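Local coordinates for protein beta-galactosidase (Marinomonas sp. ef1, PDB 6Y2K) that probably hydrolyses terminal beta-galactosides as a cold-active GH42 beta-galactosidase that assembles into a hexamer, at residues Y128-A133 and A235-V240; A135-D140 and D228-H233. All coordinates share one frame; numbering follows the deposited sequence.

Contact 1. Residues Y128-A133 and A235-V240; sequences YGHHPA and AGRDLV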
loop_
_atom_site.group_PDB
_atom_site.type_symbol
_atom_site.label_atom_id
_atom_site.label_comp_id
_atom_site.label_asym_id
_atom_site.label_seq_id
_atom_site.Cartn_x
_atom_site.Cartn_y
_atom_site.Cartn_z
ATOM N N TYR A 128 -32.551 1.595 -58.013
ATOM C CA TYR A 128 -31.915 0.347 -57.556
ATOM C C TYR A 128 -32.801 -0.607 -56.782
ATOM O O TYR A 128 -32.354 -1.715 -56.451
ATOM C CB TYR A 128 -30.688 0.670 -56.690
ATOM C CG TYR A 128 -29.627 1.463 -57.405
ATOM C CD1 TYR A 128 -28.869 0.895 -58.423
ATOM C CD2 TYR A 128 -29.386 2.783 -57.071
ATOM C CE1 TYR A 128 -27.892 1.626 -59.077
ATOM C CE2 TYR A 128 -28.422 3.519 -57.717
ATOM C CZ TYR A 128 -27.678 2.942 -58.717
ATOM O OH TYR A 128 -26.722 3.706 -59.325
ATOM N N GLY A 129 -34.041 -0.208 -56.494
ATOM C CA GLY A 129 -34.949 -1.017 -55.681
ATOM C C GLY A 129 -35.259 -2.408 -56.216
ATOM O O GLY A 129 -35.635 -3.293 -55.437
ATOM N N HIS A 130 -35.112 -2.603 -57.532
ATOM C CA HIS A 130 -35.294 -3.929 -58.163
ATOM C C HIS A 130 -34.030 -4.493 -58.816
ATOM O O HIS A 130 -34.095 -5.455 -59.576
ATOM C CB HIS A 130 -36.448 -3.867 -59.172
ATOM C CG HIS A 130 -37.758 -3.507 -58.547
ATOM N ND1 HIS A 130 -38.633 -2.608 -59.114
ATOM C CD2 HIS A 130 -38.330 -3.905 -57.388
ATOM C CE1 HIS A 130 -39.694 -2.478 -58.338
ATOM N NE2 HIS A 130 -39.534 -3.252 -57.281
ATOM N N HIS A 131 -32.874 -3.926 -58.484
ATOM C CA HIS A 131 -31.606 -4.415 -58.997
ATOM C C HIS A 131 -31.353 -5.801 -58.380
ATOM O O HIS A 131 -31.537 -5.964 -57.168
ATOM C CB HIS A 131 -30.491 -3.434 -58.638
ATOM C CG HIS A 131 -29.219 -3.664 -59.386
ATOM N ND1 HIS A 131 -28.422 -4.762 -59.172
ATOM C CD2 HIS A 131 -28.597 -2.928 -60.338
ATOM C CE1 HIS A 131 -27.372 -4.703 -59.971
ATOM N NE2 HIS A 131 -27.454 -3.598 -60.687
ATOM N N PRO A 132 -30.959 -6.808 -59.200
ATOM C CA PRO A 132 -30.800 -8.167 -58.667
ATOM C C PRO A 132 -29.659 -8.361 -57.657
ATOM O O PRO A 132 -29.666 -9.342 -56.921
ATOM C CB PRO A 132 -30.565 -9.029 -59.924
ATOM C CG PRO A 132 -30.066 -8.082 -60.956
ATOM C CD PRO A 132 -30.714 -6.758 -60.657
ATOM N N ALA A 133 -28.683 -7.457 -57.654
ATOM C CA ALA A 133 -27.630 -7.421 -56.624
ATOM C C ALA A 133 -28.125 -6.978 -55.244
ATOM O O ALA A 133 -27.548 -7.372 -54.243
ATOM C CB ALA A 133 -26.476 -6.510 -57.060
ATOM N N ALA A 235 -39.717 -3.812 -52.744
ATOM C CA ALA A 235 -40.399 -4.964 -52.147
ATOM C C ALA A 235 -39.498 -6.191 -52.109
ATOM O O ALA A 235 -38.738 -6.454 -53.051
ATOM C CB ALA A 235 -41.677 -5.289 -52.917
ATOM N N GLY A 236 -39.558 -6.916 -50.994
ATOM C CA GLY A 236 -38.757 -8.121 -50.809
ATOM C C GLY A 236 -37.375 -7.921 -50.210
ATOM O O GLY A 236 -36.755 -8.900 -49.793
ATOM N N ARG A 237 -36.878 -6.678 -50.170
ATOM C CA ARG A 237 -35.549 -6.387 -49.612
ATOM C C ARG A 237 -35.635 -6.200 -48.087
ATOM O O ARG A 237 -36.571 -5.571 -47.598
ATOM C CB ARG A 237 -34.944 -5.133 -50.257
ATOM C CG ARG A 237 -34.252 -5.379 -51.586
ATOM C CD ARG A 237 -35.184 -5.893 -52.681
ATOM N NE ARG A 237 -34.451 -6.109 -53.929
ATOM C CZ ARG A 237 -34.999 -6.506 -55.077
ATOM N NH1 ARG A 237 -34.230 -6.672 -56.148
ATOM N NH2 ARG A 237 -36.310 -6.725 -55.171
ATOM N N ASP A 238 -34.665 -6.751 -47.352
ATOM C CA ASP A 238 -34.593 -6.565 -45.902
ATOM C C ASP A 238 -34.187 -5.134 -45.574
ATOM O O ASP A 238 -33.148 -4.668 -46.031
ATOM C CB ASP A 238 -33.567 -7.509 -45.267
ATOM C CG ASP A 238 -34.005 -8.961 -45.280
ATOM O OD1 ASP A 238 -35.202 -9.245 -45.099
ATOM O OD2 ASP A 238 -33.126 -9.823 -45.411
ATOM N N LEU A 239 -35.017 -4.440 -44.805
ATOM C CA LEU A 239 -34.693 -3.084 -44.349
ATOM C C LEU A 239 -34.092 -3.188 -42.952
ATOM O O LEU A 239 -34.657 -3.842 -42.067
ATOM C CB LEU A 239 -35.941 -2.205 -44.364
ATOM C CG LEU A 239 -36.726 -2.209 -45.692
ATOM C CD1 LEU A 239 -37.890 -1.246 -45.626
ATOM C CD2 LEU A 239 -35.819 -1.861 -46.864
ATOM N N VAL A 240 -32.943 -2.544 -42.777
ATOM C CA VAL A 240 -32.127 -2.681 -41.577
ATOM C C VAL A 240 -31.559 -1.318 -41.199
ATOM O O VAL A 240 -31.408 -0.441 -42.058
ATOM C CB VAL A 240 -30.998 -3.730 -41.807
ATOM C CG1 VAL A 240 -30.040 -3.319 -42.914
ATOM C CG2 VAL A 240 -30.223 -4.033 -40.528
HETATM O O HOH W 1 -41.331 -2.706 -55.072
HETATM O O HOH W 2 -34.790 -8.585 -58.500
#
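Arg237, which as a whole residue contributes 74 Å² of the 172 Å² buried between 128-133 and 235-240, reaches the turn at Gly129-His131 with its guanidinium group. The one direct hydrogen bond between the segments runs from Arg237 NH1 to His131 O at 3.0 Å. Its N-H...O angle of 145° shows a bent bond; the carbonyl oxygen lies close to the guanidinium plane, but the donor stands well above the carbonyl plane. On its own side of the contact, Arg237 NH2 gives a straighter bond to Ala235 O at 3.2 Å, and NE is bonded to Val134 O. Backbone carbonyls thus take N-H groups from all three guanidinium nitrogens and fix the rotation of the group.

A further carbonyl meets a face instead of an edge. Gly129 O sits over the centre of the guanidinium, 3.3 Å from Arg237 CZ, with no suitable angle for a bond to NE; this oxygen is hydrogen-bonded to Ser234 OG. A bend at chi2 (63°), followed by an extended chi3 and chi4, carries the group to this position.

Water supplies further links. One molecule joins His130 NE2, 2.9 Å away, to Ala235 N, lying in the imidazole plane. Another accepts from Arg237 NH1 and gives a weak bond to His130 O. The type I turn from Tyr128 to His131, closed by His131 N to Tyr128 O, presents these groups.

The contact ties together the loops that lead into 134-138 and 238-244, neighbouring parallel strands of the TIM barrel. Cut back to an alanine, Arg237 would give up its donors to His131 O, Val134 O and Ala235 O, and these loops would probably be less firmly joined. With no carboxylate in these bonds, the cation is probably stabilised by carbonyl dipoles and water.

Contact 2. Residues A135-D140 and D228-H233; sequences ASWQTD and DILREH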
loop_
_atom_site.group_PDB
_atom_site.type_symbol
_atom_site.label_atom_id
_atom_site.label_comp_id
_atom_site.label_asym_id
_atom_site.label_seq_id
_atom_site.Cartn_x
_atom_site.Cartn_y
_atom_site.Cartn_z
ATOM N N ALA A 135 -29.982 -6.959 -52.019
ATOM C CA ALA A 135 -30.738 -7.849 -51.142
ATOM C C ALA A 135 -31.360 -7.122 -49.954
ATOM O O ALA A 135 -32.320 -7.617 -49.355
ATOM C CB ALA A 135 -29.832 -8.965 -50.654
ATOM N N SER A 136 -30.834 -5.937 -49.637
ATOM C CA SER A 136 -31.154 -5.247 -48.397
ATOM C C SER A 136 -30.829 -3.763 -48.497
ATOM O O SER A 136 -29.978 -3.371 -49.300
ATOM C CB SER A 136 -30.332 -5.887 -47.270
ATOM O OG SER A 136 -30.411 -5.147 -46.067
ATOM N N TRP A 137 -31.491 -2.945 -47.674
ATOM C CA TRP A 137 -31.147 -1.527 -47.546
ATOM C C TRP A 137 -30.851 -1.176 -46.100
ATOM O O TRP A 137 -31.611 -1.564 -45.213
ATOM C CB TRP A 137 -32.298 -0.631 -48.009
ATOM C CG TRP A 137 -32.618 -0.669 -49.474
ATOM C CD1 TRP A 137 -33.365 -1.605 -50.122
ATOM C CD2 TRP A 137 -32.235 0.291 -50.458
ATOM N NE1 TRP A 137 -33.461 -1.294 -51.450
ATOM C CE2 TRP A 137 -32.784 -0.129 -51.685
ATOM C CE3 TRP A 137 -31.490 1.479 -50.420
ATOM C CZ2 TRP A 137 -32.610 0.592 -52.874
ATOM C CZ3 TRP A 137 -31.317 2.200 -51.600
ATOM C CH2 TRP A 137 -31.868 1.750 -52.811
ATOM N N GLN A 138 -29.766 -0.431 -45.874
ATOM C CA GLN A 138 -29.503 0.221 -44.580
ATOM C C GLN A 138 -29.960 1.668 -44.675
ATOM O O GLN A 138 -29.490 2.407 -45.546
ATOM C CB GLN A 138 -28.009 0.194 -44.231
ATOM C CG GLN A 138 -27.665 0.924 -42.926
ATOM C CD GLN A 138 -26.182 0.950 -42.636
ATOM O OE1 GLN A 138 -25.610 -0.067 -42.268
ATOM N NE2 GLN A 138 -25.554 2.116 -42.791
ATOM N N THR A 139 -30.865 2.085 -43.791
ATOM C CA THR A 139 -31.264 3.492 -43.717
ATOM C C THR A 139 -30.190 4.306 -42.995
ATOM O O THR A 139 -29.811 3.968 -41.884
ATOM C CB THR A 139 -32.595 3.671 -42.980
ATOM O OG1 THR A 139 -32.543 2.995 -41.717
ATOM C CG2 THR A 139 -33.740 3.110 -43.819
ATOM N N ASP A 140 -29.683 5.355 -43.635
ATOM C CA ASP A 140 -28.791 6.311 -42.974
ATOM C C ASP A 140 -27.532 5.544 -42.458
ATOM O O ASP A 140 -27.035 4.628 -43.147
ATOM C CB ASP A 140 -29.602 7.050 -41.883
ATOM C CG ASP A 140 -28.989 8.385 -41.439
ATOM O OD1 ASP A 140 -28.155 8.358 -40.492
ATOM O OD2 ASP A 140 -29.399 9.451 -41.963
ATOM N N ASP A 228 -40.993 3.873 -45.761
ATOM C CA ASP A 228 -42.189 3.909 -46.623
ATOM C C ASP A 228 -41.810 3.919 -48.114
ATOM O O ASP A 228 -42.415 3.187 -48.913
ATOM C CB ASP A 228 -43.093 5.094 -46.295
ATOM C CG ASP A 228 -43.788 4.966 -44.948
ATOM O OD1 ASP A 228 -43.826 3.871 -44.344
ATOM O OD2 ASP A 228 -44.321 5.993 -44.495
ATOM N N ILE A 229 -40.793 4.712 -48.466
ATOM C CA ILE A 229 -40.276 4.758 -49.838
ATOM C C ILE A 229 -39.689 3.411 -50.268
ATOM O O ILE A 229 -39.945 2.951 -51.394
ATOM C CB ILE A 229 -39.196 5.855 -49.998
ATOM C CG1 ILE A 229 -39.810 7.248 -49.816
ATOM C CG2 ILE A 229 -38.513 5.769 -51.366
ATOM C CD1 ILE A 229 -38.803 8.324 -49.469
ATOM N N LEU A 230 -38.898 2.798 -49.381
ATOM C CA LEU A 230 -38.238 1.536 -49.683
ATOM C C LEU A 230 -39.226 0.359 -49.764
ATOM O O LEU A 230 -39.024 -0.536 -50.590
ATOM C CB LEU A 230 -37.103 1.256 -48.686
ATOM C CG LEU A 230 -35.925 2.248 -48.747
ATOM C CD1 LEU A 230 -35.048 2.150 -47.502
ATOM C CD2 LEU A 230 -35.096 2.054 -50.009
ATOM N N ARG A 231 -40.282 0.367 -48.946
ATOM C CA ARG A 231 -41.366 -0.634 -49.058
ATOM C C ARG A 231 -42.064 -0.584 -50.417
ATOM O O ARG A 231 -42.376 -1.628 -50.997
ATOM C CB ARG A 231 -42.449 -0.432 -47.986
ATOM C CG ARG A 231 -42.060 -0.745 -46.552
ATOM C CD ARG A 231 -41.525 -2.148 -46.384
ATOM N NE ARG A 231 -41.269 -2.451 -44.979
ATOM C CZ ARG A 231 -40.510 -3.455 -44.548
ATOM N NH1 ARG A 231 -39.901 -4.289 -45.404
ATOM N NH2 ARG A 231 -40.346 -3.615 -43.242
ATOM N N GLU A 232 -42.323 0.630 -50.897
ATOM C CA GLU A 232 -42.996 0.847 -52.183
ATOM C C GLU A 232 -42.121 0.389 -53.352
ATOM O O GLU A 232 -42.569 -0.387 -54.200
ATOM C CB GLU A 232 -43.373 2.333 -52.326
ATOM C CG GLU A 232 -43.974 2.778 -53.660
ATOM C CD GLU A 232 -45.282 2.094 -54.027
ATOM O OE1 GLU A 232 -45.666 2.176 -55.219
ATOM O OE2 GLU A 232 -45.944 1.488 -53.147
ATOM N N HIS A 233 -40.871 0.848 -53.373
ATOM C CA HIS A 233 -40.002 0.680 -54.541
ATOM C C HIS A 233 -38.985 -0.447 -54.455
ATOM O O HIS A 233 -38.301 -0.708 -55.441
ATOM C CB HIS A 233 -39.295 1.999 -54.846
ATOM C CG HIS A 233 -40.239 3.103 -55.196
ATOM N ND1 HIS A 233 -40.939 3.129 -56.383
ATOM C CD2 HIS A 233 -40.624 4.201 -54.506
ATOM C CE1 HIS A 233 -41.711 4.201 -56.412
ATOM N NE2 HIS A 233 -41.532 4.873 -55.289
#
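Leu230 and Trp137 both place CG beside the backbone N and anti to the carbonyl carbon (chi1 -65° and -67°), and with their CB atoms already directed across the gap this brings a methyl over an indole. Leu230 CD2 lies 3.6 Å from the centroid of the five-membered ring of Trp137, only 18° off the ring normal, which meets the geometry of a CH-pi contact over the face. Its closest ring atom is Trp137 CD2, at 3.4 Å, one of the two carbons shared by the fused rings; Trp137 CE2, the other, is at 3.6 Å. The methyl therefore rests over the CD2 end of the fusion bond.

The other branch of the leucine has different neighbours. Leu230 CD1 packs at 3.9 Å from Trp137 CB and at 4.0 Å from Thr139 CG2, so the forked side chain touches both the root of the tryptophan and the threonine methyl two residues further on. Thr139 turns its two branches to separate uses: CG2 meets the leucine, while OG1 is hydrogen-bonded to Asn223, from the same helix as Leu230. The indole N-H, Trp137 NE1, is bonded to Ser234 OG, just beyond the end of that helix, which should help hold the ring's orientation.

This joins helix 205-233 to strand 134-138, the fourth strand of the eight-stranded parallel TIM barrel, as part of the layer between barrel and outer helices. Leu239 of the neighbouring strand also touches both Leu230 and Trp137. No hydrogen bond crosses directly between 135-140 and 228-233, and all three touching residues are buried. Their association consequently rests on dispersion and the CH-pi contact, while the polar indole N-H and threonine hydroxyl are satisfied by partners flanking the apolar patch.

Contact 2 is buried, whereas contact 1 lies at the surface, where exposed His130 and two waters take part; their centres are about 7 Å apart. Both serve the same neighbouring barrel strands, 134-138 and 238-244: contact 1 ties the loops leading into them, and contact 2 seats helix 205-233 against the first. Their chemistry follows this placement, with a cation gripping carbonyls outside and an aliphatic fork on an indole inside. The segments also meet directly, since Asp238 O lies 2.9 Å from Trp137 N and 2.8 Å from Ser136 OG, both probable hydrogen bonds. Ser234, between helix and loop, is bonded to both Gly129 O and Trp137 NE1 and so links the two contacts.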